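Local coordinates for protein putative ABC transporter (PDB 4PE6) that probably captures carbohydrate-type solutes for an ABC importer and holds a four-carbon sugar acid in the cleft between its two lobes, at residues I21-G26 and T35-F40; N30-T35 and A256-P261; R153-S158 and T185-G190; T234-G239 and D306-W311. All blocks are in the same frame, centred on the assembly; numbering follows the deposited sequence. Where two conformers were deposited one is given.

Overall arrangement
All four contacts are largely buried, yet their chemistry follows their place in the fold. Contact 1 is an apolar seam between a strand and the helix that succeeds it. Contact 2 uses the start of that same helix, shares Thr35 with contact 1, and adds polar groups that grip the ligand. Contact 3, in another part of the sheet, joins two loops mainly through backbone bonds and also touches the ligand; Asn30 ND2 of contact 2 reaches its Met187 O. Contact 4, about 6 Å from contact 2 between centres, combines backbone bonds with one aromatic ring, and reaches the surface at exposed Asp306. Lys39 and Glu307 tie contacts 1 and 4 by a salt bridge.

Contact 1. Residues I21-G26 and T35-F40; sequences IALSNG and TMIAKF
The Phe40 ring is met both on a face and at an edge. Over the face stands Leu23 CD1, 3.6 Å from Phe40 CG and 14° off the ring normal, a CH-pi contact shifted toward the rim. Near the ring plane, Ile21 CG2 comes to 4.2 Å from Phe40 CZ. Leu23 and Phe40 both hold CG anti to the backbone N (chi1 -171° in the leucine), so they reach each other tip to tip across the gap. The second leucine branch, CD2, turns instead to Ile37 CD1 at 3.8 Å. The flat amide of Asn25 is crossed obliquely by the bent selenomethionine chain of Met36, whose CE lies 3.4 Å from Asn25 OD1. Polar partners fix that amide: ND2 bonds to Asn60 and to the carbonyl of Phe27, while OD1 bonds to Arg33. Ile21, Leu23 and Asn25, every second residue of the strand, face the helix, and the two segments run antiparallel at 176° with their axes 11.1 Å apart. They open the beta-alpha-beta unit of strand 20-25, helix 31-49 and strand 55-60, in which Ile37 and Phe40 also rest on Val58, Phe40 on Leu86 of strand 84-88, and Ile21 on Leu268 of helix 263-275.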
loop_
_atom_site.group_PDB
_atom_site.type_symbol
_atom_site.label_atom_id
_atom_site.label_comp_id
_atom_site.label_asym_id
_atom_site.label_seq_id
_atom_site.Cartn_x
_atom_site.Cartn_y
_atom_site.Cartn_z
ATOM N N ILE A 21 -10.694 -16.067 -11.227
ATOM C CA ILE A 21 -10.210 -14.725 -10.839
ATOM C C ILE A 21 -8.678 -14.668 -10.954
ATOM O O ILE A 21 -7.977 -15.409 -10.269
ATOM C CB ILE A 21 -10.579 -14.387 -9.383
ATOM C CG1 ILE A 21 -12.079 -14.641 -9.111
ATOM C CG2 ILE A 21 -10.187 -12.955 -9.051
ATOM C CD1 ILE A 21 -13.021 -13.860 -10.012
ATOM N N ALA A 22 -8.166 -13.810 -11.843
ATOM C CA ALA A 22 -6.731 -13.644 -12.035
ATOM C C ALA A 22 -6.280 -12.345 -11.364
ATOM O O ALA A 22 -7.006 -11.366 -11.392
ATOM C CB ALA A 22 -6.427 -13.606 -13.520
ATOM N N LEU A 23 -5.108 -12.359 -10.739
ATOM C CA LEU A 23 -4.520 -11.149 -10.140
ATOM C C LEU A 23 -3.135 -10.899 -10.729
ATOM O O LEU A 23 -2.239 -11.772 -10.680
ATOM C CB LEU A 23 -4.450 -11.258 -8.619
ATOM C CG LEU A 23 -4.057 -9.992 -7.845
ATOM C CD1 LEU A 23 -4.581 -10.064 -6.409
ATOM C CD2 LEU A 23 -2.561 -9.739 -7.837
ATOM N N SER A 24 -2.953 -9.707 -11.274
ATOM C CA SER A 24 -1.662 -9.289 -11.824
ATOM C C SER A 24 -1.112 -8.158 -10.956
ATOM O O SER A 24 -1.758 -7.114 -10.782
ATOM C CB SER A 24 -1.813 -8.801 -13.265
ATOM O OG SER A 24 -0.649 -8.128 -13.694
ATOM N N ASN A 25 0.062 -8.394 -10.394
ATOM C CA ASN A 25 0.682 -7.441 -9.470
ATOM C C ASN A 25 1.966 -6.886 -10.030
ATOM O O ASN A 25 2.892 -7.657 -10.359
ATOM C CB ASN A 25 0.938 -8.135 -8.145
ATOM C CG ASN A 25 1.759 -7.290 -7.196
ATOM O OD1 ASN A 25 1.573 -6.080 -7.107
ATOM N ND2 ASN A 25 2.664 -7.911 -6.483
ATOM N N GLY A 26 2.035 -5.553 -10.122
ATOM C CA GLY A 26 3.155 -4.852 -10.732
ATOM C C GLY A 26 4.471 -4.797 -9.949
ATOM O O GLY A 26 5.488 -4.508 -10.521
ATOM N N THR A 35 2.169 -9.229 1.904
ATOM C CA THR A 35 0.977 -9.406 2.711
ATOM C C THR A 35 -0.264 -9.266 1.817
ATOM O O THR A 35 -1.239 -10.020 1.954
ATOM C CB THR A 35 0.934 -8.421 3.885
ATOM O OG1 THR A 35 1.976 -8.740 4.811
ATOM C CG2 THR A 35 -0.408 -8.501 4.607
HETATM N N MSE A 36 -0.223 -8.322 0.882
HETATM C CA MSE A 36 -1.357 -8.110 -0.018
HETATM C C MSE A 36 -1.677 -9.363 -0.792
HETATM O O MSE A 36 -2.841 -9.727 -0.928
HETATM C CB MSE A 36 -1.024 -6.930 -0.933
HETATM C CG MSE A 36 -1.975 -6.918 -2.105
HETATM SE SE MSE A 36 -1.262 -5.651 -3.419
HETATM C CE MSE A 36 -0.314 -7.049 -4.417
ATOM N N ILE A 37 -0.647 -10.042 -1.294
ATOM C CA ILE A 37 -0.826 -11.320 -2.003
ATOM C C ILE A 37 -1.320 -12.431 -1.069
ATOM O O ILE A 37 -2.273 -13.150 -1.392
ATOM C CB ILE A 37 0.480 -11.743 -2.727
ATOM C CG1 ILE A 37 0.781 -10.735 -3.860
ATOM C CG2 ILE A 37 0.403 -13.176 -3.251
ATOM C CD1 ILE A 37 -0.298 -10.619 -4.912
ATOM N N ALA A 38 -0.694 -12.529 0.090
ATOM C CA ALA A 38 -1.063 -13.557 1.062
ATOM C C ALA A 38 -2.544 -13.440 1.472
ATOM O O ALA A 38 -3.260 -14.434 1.474
ATOM C CB ALA A 38 -0.123 -13.507 2.249
ATOM N N LYS A 39 -3.030 -12.232 1.761
ATOM C CA LYS A 39 -4.431 -12.047 2.126
ATOM C C LYS A 39 -5.374 -12.404 0.974
ATOM O O LYS A 39 -6.403 -13.031 1.205
ATOM C CB LYS A 39 -4.693 -10.610 2.592
ATOM C CG LYS A 39 -3.922 -10.193 3.826
ATOM C CD LYS A 39 -4.356 -10.973 5.059
ATOM C CE LYS A 39 -3.430 -10.694 6.231
ATOM N NZ LYS A 39 -4.123 -10.991 7.504
ATOM N N PHE A 40 -5.023 -12.014 -0.262
ATOM C CA PHE A 40 -5.789 -12.413 -1.427
ATOM C C PHE A 40 -5.849 -13.920 -1.570
ATOM O O PHE A 40 -6.904 -14.479 -1.828
ATOM C CB PHE A 40 -5.204 -11.843 -2.737
ATOM C CG PHE A 40 -5.876 -12.397 -3.969
ATOM C CD1 PHE A 40 -7.128 -11.925 -4.362
ATOM C CD2 PHE A 40 -5.292 -13.415 -4.702
ATOM C CE1 PHE A 40 -7.754 -12.434 -5.490
ATOM C CE2 PHE A 40 -5.911 -13.938 -5.819
ATOM C CZ PHE A 40 -7.158 -13.446 -6.207
#

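Contact 2. Residues N30-T35 and A256-P261. With LTH ((2R,3S)-2,3,4-trihydroxybutanoic acid), chain C.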
loop_
_atom_site.group_PDB
_atom_site.type_symbol
_atom_site.label_atom_id
_atom_site.label_comp_id
_atom_site.label_asym_id
_atom_site.label_seq_id
_atom_site.Cartn_x
_atom_site.Cartn_y
_atom_site.Cartn_z
ATOM N N ASN A 30 8.480 -5.769 -1.772
ATOM C CA ASN A 30 8.380 -5.247 -0.423
ATOM C C ASN A 30 7.368 -6.072 0.364
ATOM O O ASN A 30 6.549 -6.806 -0.207
ATOM C CB ASN A 30 8.102 -3.718 -0.385
ATOM C CG ASN A 30 6.639 -3.359 -0.680
ATOM O OD1 ASN A 30 5.716 -4.033 -0.231
ATOM N ND2 ASN A 30 6.430 -2.262 -1.413
ATOM N N GLY A 31 7.448 -5.987 1.686
ATOM C CA GLY A 31 6.674 -6.861 2.563
ATOM C C GLY A 31 5.184 -6.539 2.521
ATOM O O GLY A 31 4.352 -7.416 2.745
ATOM N N TRP A 32 4.855 -5.267 2.225
ATOM C CA TRP A 32 3.452 -4.847 2.131
ATOM C C TRP A 32 2.789 -5.625 0.984
ATOM O O TRP A 32 1.688 -6.161 1.125
ATOM C CB TRP A 32 3.373 -3.312 1.939
ATOM C CG TRP A 32 1.976 -2.737 1.919
ATOM C CD1 TRP A 32 1.344 -2.108 2.940
ATOM C CD2 TRP A 32 1.062 -2.703 0.803
ATOM N NE1 TRP A 32 0.077 -1.729 2.554
ATOM C CE2 TRP A 32 -0.110 -2.057 1.243
ATOM C CE3 TRP A 32 1.117 -3.172 -0.511
ATOM C CZ2 TRP A 32 -1.212 -1.868 0.420
ATOM C CZ3 TRP A 32 0.047 -2.982 -1.331
ATOM C CH2 TRP A 32 -1.116 -2.313 -0.871
ATOM N N ARG A 33 3.483 -5.711 -0.147
ATOM C CA ARG A 33 2.957 -6.396 -1.320
ATOM C C ARG A 33 2.843 -7.895 -1.074
ATOM O O ARG A 33 1.945 -8.548 -1.589
ATOM C CB ARG A 33 3.834 -6.134 -2.535
ATOM C CG ARG A 33 3.791 -4.713 -3.072
ATOM C CD ARG A 33 2.468 -4.352 -3.768
ATOM N NE ARG A 33 2.556 -2.974 -4.234
ATOM C CZ ARG A 33 2.554 -2.567 -5.515
ATOM N NH1 ARG A 33 2.398 -3.397 -6.506
ATOM N NH2 ARG A 33 2.694 -1.285 -5.786
ATOM N N GLN A 34 3.768 -8.424 -0.287
ATOM C CA GLN A 34 3.705 -9.826 0.095
ATOM C C GLN A 34 2.508 -10.132 0.995
ATOM O O GLN A 34 1.867 -11.149 0.813
ATOM C CB GLN A 34 5.024 -10.276 0.696
ATOM C CG GLN A 34 6.004 -10.555 -0.425
ATOM C CD GLN A 34 7.434 -10.409 -0.022
ATOM O OE1 GLN A 34 7.807 -10.700 1.111
ATOM N NE2 GLN A 34 8.258 -9.950 -0.957
ATOM N N THR A 35 2.169 -9.229 1.904
ATOM C CA THR A 35 0.977 -9.406 2.711
ATOM C C THR A 35 -0.264 -9.266 1.817
ATOM O O THR A 35 -1.239 -10.020 1.954
ATOM C CB THR A 35 0.934 -8.421 3.885
ATOM O OG1 THR A 35 1.976 -8.740 4.811
ATOM C CG2 THR A 35 -0.408 -8.501 4.607
ATOM N N ALA A 256 3.178 5.295 12.419
ATOM C CA ALA A 256 2.941 4.057 11.685
ATOM C C ALA A 256 1.628 4.145 10.943
ATOM O O ALA A 256 0.543 3.993 11.539
ATOM C CB ALA A 256 2.922 2.868 12.638
ATOM N N VAL A 257 1.722 4.400 9.645
ATOM C CA VAL A 257 0.544 4.514 8.770
ATOM C C VAL A 257 0.882 3.983 7.365
ATOM O O VAL A 257 1.970 4.221 6.843
ATOM C CB VAL A 257 0.028 5.978 8.718
ATOM C CG1 VAL A 257 1.140 6.944 8.307
ATOM C CG2 VAL A 257 -1.175 6.099 7.791
HETATM N N MSE A 258 -0.026 3.219 6.770
HETATM C CA MSE A 258 0.120 2.742 5.394
HETATM C C MSE A 258 -1.257 2.503 4.848
HETATM O O MSE A 258 -2.251 2.473 5.589
HETATM C CB MSE A 258 0.893 1.405 5.285
HETATM C CG MSE A 258 2.302 1.493 5.816
HETATM SE SE MSE A 258 3.406 -0.051 5.284
HETATM C CE MSE A 258 3.817 0.519 3.427
ATOM N N SER A 259 -1.330 2.358 3.537
ATOM C CA SER A 259 -2.486 1.783 2.872
ATOM C C SER A 259 -2.765 0.364 3.359
ATOM O O SER A 259 -1.909 -0.269 4.028
ATOM C CB SER A 259 -2.268 1.781 1.360
ATOM O OG SER A 259 -1.104 1.023 1.031
ATOM N N ASP A 260 -3.933 -0.132 2.970
ATOM C CA ASP A 260 -4.443 -1.451 3.354
ATOM C C ASP A 260 -4.061 -2.503 2.340
ATOM O O ASP A 260 -4.524 -2.457 1.202
ATOM C CB ASP A 260 -5.974 -1.371 3.461
ATOM C CG ASP A 260 -6.638 -2.698 3.798
ATOM O OD1 ASP A 260 -6.014 -3.608 4.398
ATOM O OD2 ASP A 260 -7.831 -2.822 3.473
ATOM N N PRO A 261 -3.199 -3.468 2.734
ATOM C CA PRO A 261 -2.861 -4.547 1.810
ATOM C C PRO A 261 -4.074 -5.350 1.362
ATOM O O PRO A 261 -4.067 -5.889 0.259
ATOM C CB PRO A 261 -1.900 -5.441 2.619
ATOM C CG PRO A 261 -1.372 -4.566 3.691
ATOM C CD PRO A 261 -2.477 -3.591 4.008
HETATM O O1 LTH C . 3.569 -0.123 -0.143
HETATM C C1 LTH C . 3.155 -0.481 -1.306
HETATM O O LTH C . 3.719 -1.297 -2.068
HETATM C C2 LTH C . 1.789 0.061 -1.793
HETATM O O2 LTH C . 1.498 -0.394 -3.138
HETATM C C3 LTH C . 1.754 1.575 -1.808
HETATM O O3 LTH C . 2.784 2.074 -2.660
HETATM C C4 LTH C . 0.393 2.036 -2.365
HETATM O O4 LTH C . -0.603 1.597 -1.404
#
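In the ligand cleft of this periplasmic binding protein fold, Trp32 and Pro261 bury more surface than any other pair of residues in the contact. The indole is sandwiched: Pro261 CG makes a CH-pi contact over one face, 3.7 Å from the centroid of the five-membered ring, and C2 of the trihydroxybutanoic acid lies over the opposite face. Trp32 CG stands anti to the backbone N (chi1 -176°), which carries the ring out of the helix toward residues 258-261. There Trp32 NE1 gives Ser259 O a nearly straight hydrogen bond of 2.9 Å, with the acceptor in the ring plane, and so fixes the rotation of the indole. Met258 CE adds a contact to Trp32 CD1 at 3.6 Å, its selenium obliquely placed in a Met-aromatic contact. A leucine in place of Trp32 would lose the NE1 bond and the flat platform, and would probably leave the ligand less firmly seated. Pro261 also meets the first turns of the helix, its CB 3.9 Å from Thr35 CG2. At the helix start, Asn30 is the N-cap: OD1 accepts from Arg33 N, while ND2 bonds to ligand O. Arg33 NE spans carboxylate O and hydroxyl O2, its charge probably balancing the acid's. Just past strand 255-258, Ser259 OG bonds to ligand O4 at 2.6 Å.

Contact 3. Residues R153-S158 and T185-G190. With LTH ((2R,3S)-2,3,4-trihydroxybutanoic acid), chain C.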
loop_
_atom_site.group_PDB
_atom_site.type_symbol
_atom_site.label_atom_id
_atom_site.label_comp_id
_atom_site.label_asym_id
_atom_site.label_seq_id
_atom_site.Cartn_x
_atom_site.Cartn_y
_atom_site.Cartn_z
ATOM N N ARG A 153 11.387 7.946 -0.952
ATOM C CA ARG A 153 10.259 7.681 -1.815
ATOM C C ARG A 153 9.850 6.212 -1.820
ATOM O O ARG A 153 10.652 5.293 -1.532
ATOM C CB ARG A 153 10.562 8.148 -3.231
ATOM C CG ARG A 153 10.796 9.646 -3.300
ATOM C CD ARG A 153 11.052 10.156 -4.715
ATOM N NE ARG A 153 9.902 9.952 -5.580
ATOM C CZ ARG A 153 9.770 10.500 -6.796
ATOM N NH1 ARG A 153 10.721 11.253 -7.299
ATOM N NH2 ARG A 153 8.694 10.271 -7.522
ATOM N N GLY A 154 8.590 6.002 -2.173
ATOM C CA GLY A 154 8.001 4.665 -2.195
ATOM C C GLY A 154 8.207 3.905 -3.490
ATOM O O GLY A 154 9.334 3.831 -4.007
ATOM N N VAL A 155 7.128 3.311 -3.994
ATOM C CA VAL A 155 7.175 2.499 -5.203
ATOM C C VAL A 155 7.217 3.417 -6.424
ATOM O O VAL A 155 6.213 3.599 -7.120
ATOM C CB VAL A 155 6.024 1.476 -5.251
ATOM C CG1 VAL A 155 6.130 0.553 -6.445
ATOM C CG2 VAL A 155 6.063 0.613 -3.972
ATOM N N VAL A 156 8.419 3.948 -6.685
ATOM C CA VAL A 156 8.644 4.921 -7.783
ATOM C C VAL A 156 8.239 4.313 -9.115
ATOM O O VAL A 156 8.580 3.172 -9.430
ATOM C CB VAL A 156 10.109 5.431 -7.804
ATOM C CG1 VAL A 156 10.417 6.274 -9.050
ATOM C CG2 VAL A 156 10.406 6.246 -6.540
ATOM N N GLY A 157 7.532 5.090 -9.918
ATOM C CA GLY A 157 6.965 4.613 -11.174
ATOM C C GLY A 157 5.468 4.375 -11.043
ATOM O O GLY A 157 4.724 4.553 -12.012
ATOM N N SER A 158 5.007 3.992 -9.843
ATOM C CA SER A 158 3.568 3.787 -9.620
ATOM C C SER A 158 2.780 5.112 -9.446
ATOM O O SER A 158 3.330 6.154 -9.092
ATOM C CB SER A 158 3.316 2.855 -8.426
ATOM O OG SER A 158 3.591 3.506 -7.198
ATOM N N THR A 185 15.245 6.694 -2.955
ATOM C CA THR A 185 14.169 5.740 -3.238
ATOM C C THR A 185 14.289 4.501 -2.347
ATOM O O THR A 185 15.334 3.836 -2.317
ATOM C CB THR A 185 14.195 5.273 -4.685
ATOM O OG1 THR A 185 13.960 6.377 -5.564
ATOM C CG2 THR A 185 13.141 4.180 -4.927
ATOM N N GLY A 186 13.203 4.174 -1.668
ATOM C CA GLY A 186 13.141 3.014 -0.786
ATOM C C GLY A 186 12.246 1.879 -1.260
ATOM O O GLY A 186 12.358 0.776 -0.740
HETATM N N MSE A 187 11.342 2.136 -2.217
HETATM C CA MSE A 187 10.366 1.122 -2.692
HETATM C C MSE A 187 9.449 0.576 -1.581
HETATM O O MSE A 187 8.919 -0.517 -1.698
HETATM C CB MSE A 187 11.058 -0.042 -3.446
HETATM C CG MSE A 187 12.039 0.386 -4.534
HETATM SE SE MSE A 187 11.175 1.368 -6.019
HETATM C CE MSE A 187 10.160 -0.083 -6.848
ATOM N N CYS A 188 9.217 1.376 -0.537
ATOM C CA CYS A 188 8.513 0.944 0.710
ATOM C C CYS A 188 9.056 -0.382 1.244
ATOM O O CYS A 188 8.318 -1.210 1.779
ATOM C CB CYS A 188 6.998 0.849 0.535
ATOM S SG CYS A 188 6.271 2.182 -0.434
ATOM N N ASP A 189 10.359 -0.564 1.082
ATOM C CA ASP A 189 11.045 -1.783 1.511
ATOM C C ASP A 189 12.138 -1.416 2.495
ATOM O O ASP A 189 13.035 -0.670 2.160
ATOM C CB ASP A 189 11.665 -2.491 0.321
ATOM C CG ASP A 189 12.386 -3.763 0.720
ATOM O OD1 ASP A 189 11.754 -4.588 1.404
ATOM O OD2 ASP A 189 13.581 -3.941 0.358
ATOM N N GLY A 190 12.067 -1.960 3.705
ATOM C CA GLY A 190 13.034 -1.633 4.753
ATOM C C GLY A 190 14.497 -1.792 4.351
ATOM O O GLY A 190 15.305 -0.863 4.533
HETATM O O1 LTH C . 3.569 -0.123 -0.143
HETATM C C1 LTH C . 3.155 -0.481 -1.306
HETATM O O LTH C . 3.719 -1.297 -2.068
HETATM C C2 LTH C . 1.789 0.061 -1.793
HETATM O O2 LTH C . 1.498 -0.394 -3.138
HETATM C C3 LTH C . 1.754 1.575 -1.808
HETATM O O3 LTH C . 2.784 2.074 -2.660
HETATM C C4 LTH C . 0.393 2.036 -2.365
HETATM O O4 LTH C . -0.603 1.597 -1.404
HETATM O O HOH W 1 10.366 3.674 0.776
#
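Two loops at the carboxyl ends of neighbouring parallel strands, 147-153 and 178-185, meet here to form one wall of the ligand pocket, as is usual in the alpha/beta lobes of binding proteins. The last parallel bridge pairs Arg153 with Thr185. Beyond it Arg153 O accepts from Gly186 N at 2.8 Å, a donor lying in the carbonyl plane, and only weakly from Met187 N. A water also donates to Arg153 O and accepts from Cys188 N, linking the two loops through their backbones. Gly154 packs its CA 3.5 Å from Cys188 SG, so close that a side-chain carbon on Gly154 would clash with the sulfur, itself held in a disulfide with Cys213. Val155 CG1 crosses the selenomethionine tip, Met187 CE, at 4.1 Å, while its CG2 turns to the ligand, 3.6 Å from ligand O. Farther out, Val156 CG2 lies 3.7 Å from Thr185 OG1. Val155 O is gripped by both N and OG of Ser158, the residue that caps helix 159-173. The pocket wall is therefore fixed mostly by backbone bonds and a disulfide, leaving a valine methyl and the cystine sulfur to offer the ligand shape more than charge.

Contact 4. Residues T234-G239 and D306-W311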
loop_
_atom_site.group_PDB
_atom_site.type_symbol
_atom_site.label_atom_id
_atom_site.label_comp_id
_atom_site.label_asym_id
_atom_site.label_seq_id
_atom_site.Cartn_x
_atom_site.Cartn_y
_atom_site.Cartn_z
ATOM N N THR A 234 8.925 6.773 9.759
ATOM C CA THR A 234 7.613 6.305 9.338
ATOM C C THR A 234 7.700 4.794 9.259
ATOM O O THR A 234 8.230 4.252 8.304
ATOM C CB THR A 234 7.216 6.898 7.975
ATOM O OG1 THR A 234 8.239 6.637 6.999
ATOM C CG2 THR A 234 7.006 8.396 8.092
ATOM N N PHE A 235 7.215 4.116 10.302
ATOM C CA PHE A 235 7.351 2.685 10.387
ATOM C C PHE A 235 6.441 1.931 9.446
ATOM O O PHE A 235 5.336 2.369 9.134
ATOM C CB PHE A 235 7.024 2.210 11.807
ATOM C CG PHE A 235 8.107 2.490 12.788
ATOM C CD1 PHE A 235 9.341 1.867 12.658
ATOM C CD2 PHE A 235 7.895 3.340 13.855
ATOM C CE1 PHE A 235 10.352 2.111 13.565
ATOM C CE2 PHE A 235 8.913 3.580 14.771
ATOM C CZ PHE A 235 10.135 2.962 14.620
ATOM N N GLU A 236 6.925 0.755 9.072
ATOM C CA GLU A 236 6.086 -0.365 8.621
ATOM C C GLU A 236 4.941 -0.575 9.599
ATOM O O GLU A 236 5.127 -0.427 10.811
ATOM C CB GLU A 236 6.899 -1.666 8.599
ATOM C CG GLU A 236 8.033 -1.717 7.593
ATOM C CD GLU A 236 9.343 -1.125 8.073
ATOM O OE1 GLU A 236 9.377 -0.476 9.134
ATOM O OE2 GLU A 236 10.350 -1.294 7.360
ATOM N N THR A 237 3.787 -0.977 9.088
ATOM C CA THR A 237 2.650 -1.358 9.919
ATOM C C THR A 237 2.684 -2.865 10.129
ATOM O O THR A 237 1.650 -3.523 10.115
ATOM C CB THR A 237 1.325 -0.948 9.253
ATOM O OG1 THR A 237 1.343 -1.360 7.883
ATOM C CG2 THR A 237 1.128 0.568 9.350
ATOM N N ASN A 238 3.886 -3.426 10.305
ATOM C CA ASN A 238 4.012 -4.857 10.486
ATOM C C ASN A 238 4.368 -5.186 11.939
ATOM O O ASN A 238 4.619 -4.287 12.741
ATOM C CB ASN A 238 4.983 -5.492 9.460
ATOM C CG ASN A 238 6.445 -5.131 9.671
ATOM O OD1 ASN A 238 6.831 -4.462 10.628
ATOM N ND2 ASN A 238 7.280 -5.592 8.753
ATOM N N GLY A 239 4.353 -6.469 12.270
ATOM C CA GLY A 239 4.641 -6.911 13.640
ATOM C C GLY A 239 6.010 -6.497 14.146
ATOM O O GLY A 239 6.158 -6.112 15.300
ATOM N N ASP A 306 6.471 -10.385 10.136
ATOM C CA ASP A 306 6.455 -9.913 8.751
ATOM C C ASP A 306 5.058 -9.579 8.207
ATOM O O ASP A 306 4.923 -9.247 7.034
ATOM C CB ASP A 306 7.132 -10.935 7.846
ATOM C CG ASP A 306 8.594 -11.086 8.157
ATOM O OD1 ASP A 306 9.337 -10.093 8.045
ATOM O OD2 ASP A 306 9.020 -12.197 8.518
ATOM N N GLU A 307 4.029 -9.694 9.042
ATOM C CA GLU A 307 2.655 -9.494 8.599
ATOM C C GLU A 307 2.281 -8.036 8.786
ATOM O O GLU A 307 2.403 -7.500 9.875
ATOM C CB GLU A 307 1.683 -10.358 9.387
ATOM C CG GLU A 307 0.224 -10.211 8.973
ATOM C CD GLU A 307 -0.732 -10.957 9.896
ATOM O OE1 GLU A 307 -0.258 -11.520 10.908
ATOM O OE2 GLU A 307 -1.950 -10.972 9.616
ATOM N N TYR A 308 1.833 -7.409 7.702
ATOM C CA TYR A 308 1.393 -6.027 7.731
ATOM C C TYR A 308 -0.081 -5.957 8.151
ATOM O O TYR A 308 -0.892 -6.826 7.805
ATOM C CB TYR A 308 1.595 -5.373 6.346
ATOM C CG TYR A 308 3.037 -5.048 6.045
ATOM C CD1 TYR A 308 3.987 -6.061 5.908
ATOM C CD2 TYR A 308 3.466 -3.726 5.938
ATOM C CE1 TYR A 308 5.306 -5.768 5.631
ATOM C CE2 TYR A 308 4.788 -3.422 5.662
ATOM C CZ TYR A 308 5.705 -4.448 5.508
ATOM O OH TYR A 308 7.011 -4.177 5.233
ATOM N N ALA A 309 -0.423 -4.913 8.889
ATOM C CA ALA A 309 -1.795 -4.674 9.305
ATOM C C ALA A 309 -2.665 -4.516 8.063
ATOM O O ALA A 309 -2.276 -3.829 7.088
ATOM C CB ALA A 309 -1.885 -3.433 10.184
ATOM N N ALA A 310 -3.826 -5.153 8.110
ATOM C CA ALA A 310 -4.744 -5.266 6.978
ATOM C C ALA A 310 -6.174 -5.351 7.489
ATOM O O ALA A 310 -6.405 -5.955 8.523
ATOM C CB ALA A 310 -4.394 -6.504 6.163
ATOM N N TRP A 311 -7.139 -4.729 6.802
ATOM C CA TRP A 311 -8.516 -4.815 7.271
ATOM C C TRP A 311 -9.121 -6.161 6.827
ATOM O O TRP A 311 -8.898 -6.605 5.693
ATOM C CB TRP A 311 -9.355 -3.636 6.773
ATOM C CG TRP A 311 -8.891 -2.290 7.226
ATOM C CD1 TRP A 311 -8.570 -1.228 6.426
ATOM C CD2 TRP A 311 -8.718 -1.842 8.569
ATOM N NE1 TRP A 311 -8.221 -0.135 7.194
ATOM C CE2 TRP A 311 -8.290 -0.492 8.511
ATOM C CE3 TRP A 311 -8.884 -2.445 9.825
ATOM C CZ2 TRP A 311 -8.008 0.253 9.655
ATOM C CZ3 TRP A 311 -8.617 -1.696 10.956
ATOM C CH2 TRP A 311 -8.184 -0.359 10.862
HETATM O O HOH W 2 -0.993 -1.405 6.581
#
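Tyr308 carries much of this contact, and its side chain can be followed outward along residues 236-238. CB lies near Thr237 O. CG stands anti to its own carbonyl carbon (chi1 -75°), which lays the ring alongside Asn238, whose CB sits over the centre of one face in a CH-pi contact, 3.7 Å from Tyr308 CD1. CD2, across the ring from CD1, is approached obliquely by Thr237 OG1 at 3.7 Å. One bond farther, CE1 meets Asn238 ND2 at 3.7 Å and CE2 approaches Glu236 CB at 4.0 Å; amide and ring planes stand 58° apart. At the tip, OH lies 3.6 Å from Glu236 CG, whose carboxylate turns off to Tyr217 N. An alanine in place of Tyr308 would remove the ring that covers all three of these residues and is likely to loosen the turn. The backbones are bridged on either side of Tyr308: Ala309 N donates to Thr237 O at 2.8 Å, and Gly239 N to Glu307 O at 3.3 Å. A water links Thr237 OG1 with Ala309 O. Asn238 is also the N-cap of helix 239-247, its OD1 accepting from Ala241 N. The arrangement is thus a strand-to-helix turn of an alpha/beta lobe, crossed by the loop between helices 293-302 and 315-327, with the side chain of Tyr308 about 7 Å from the bound ligand.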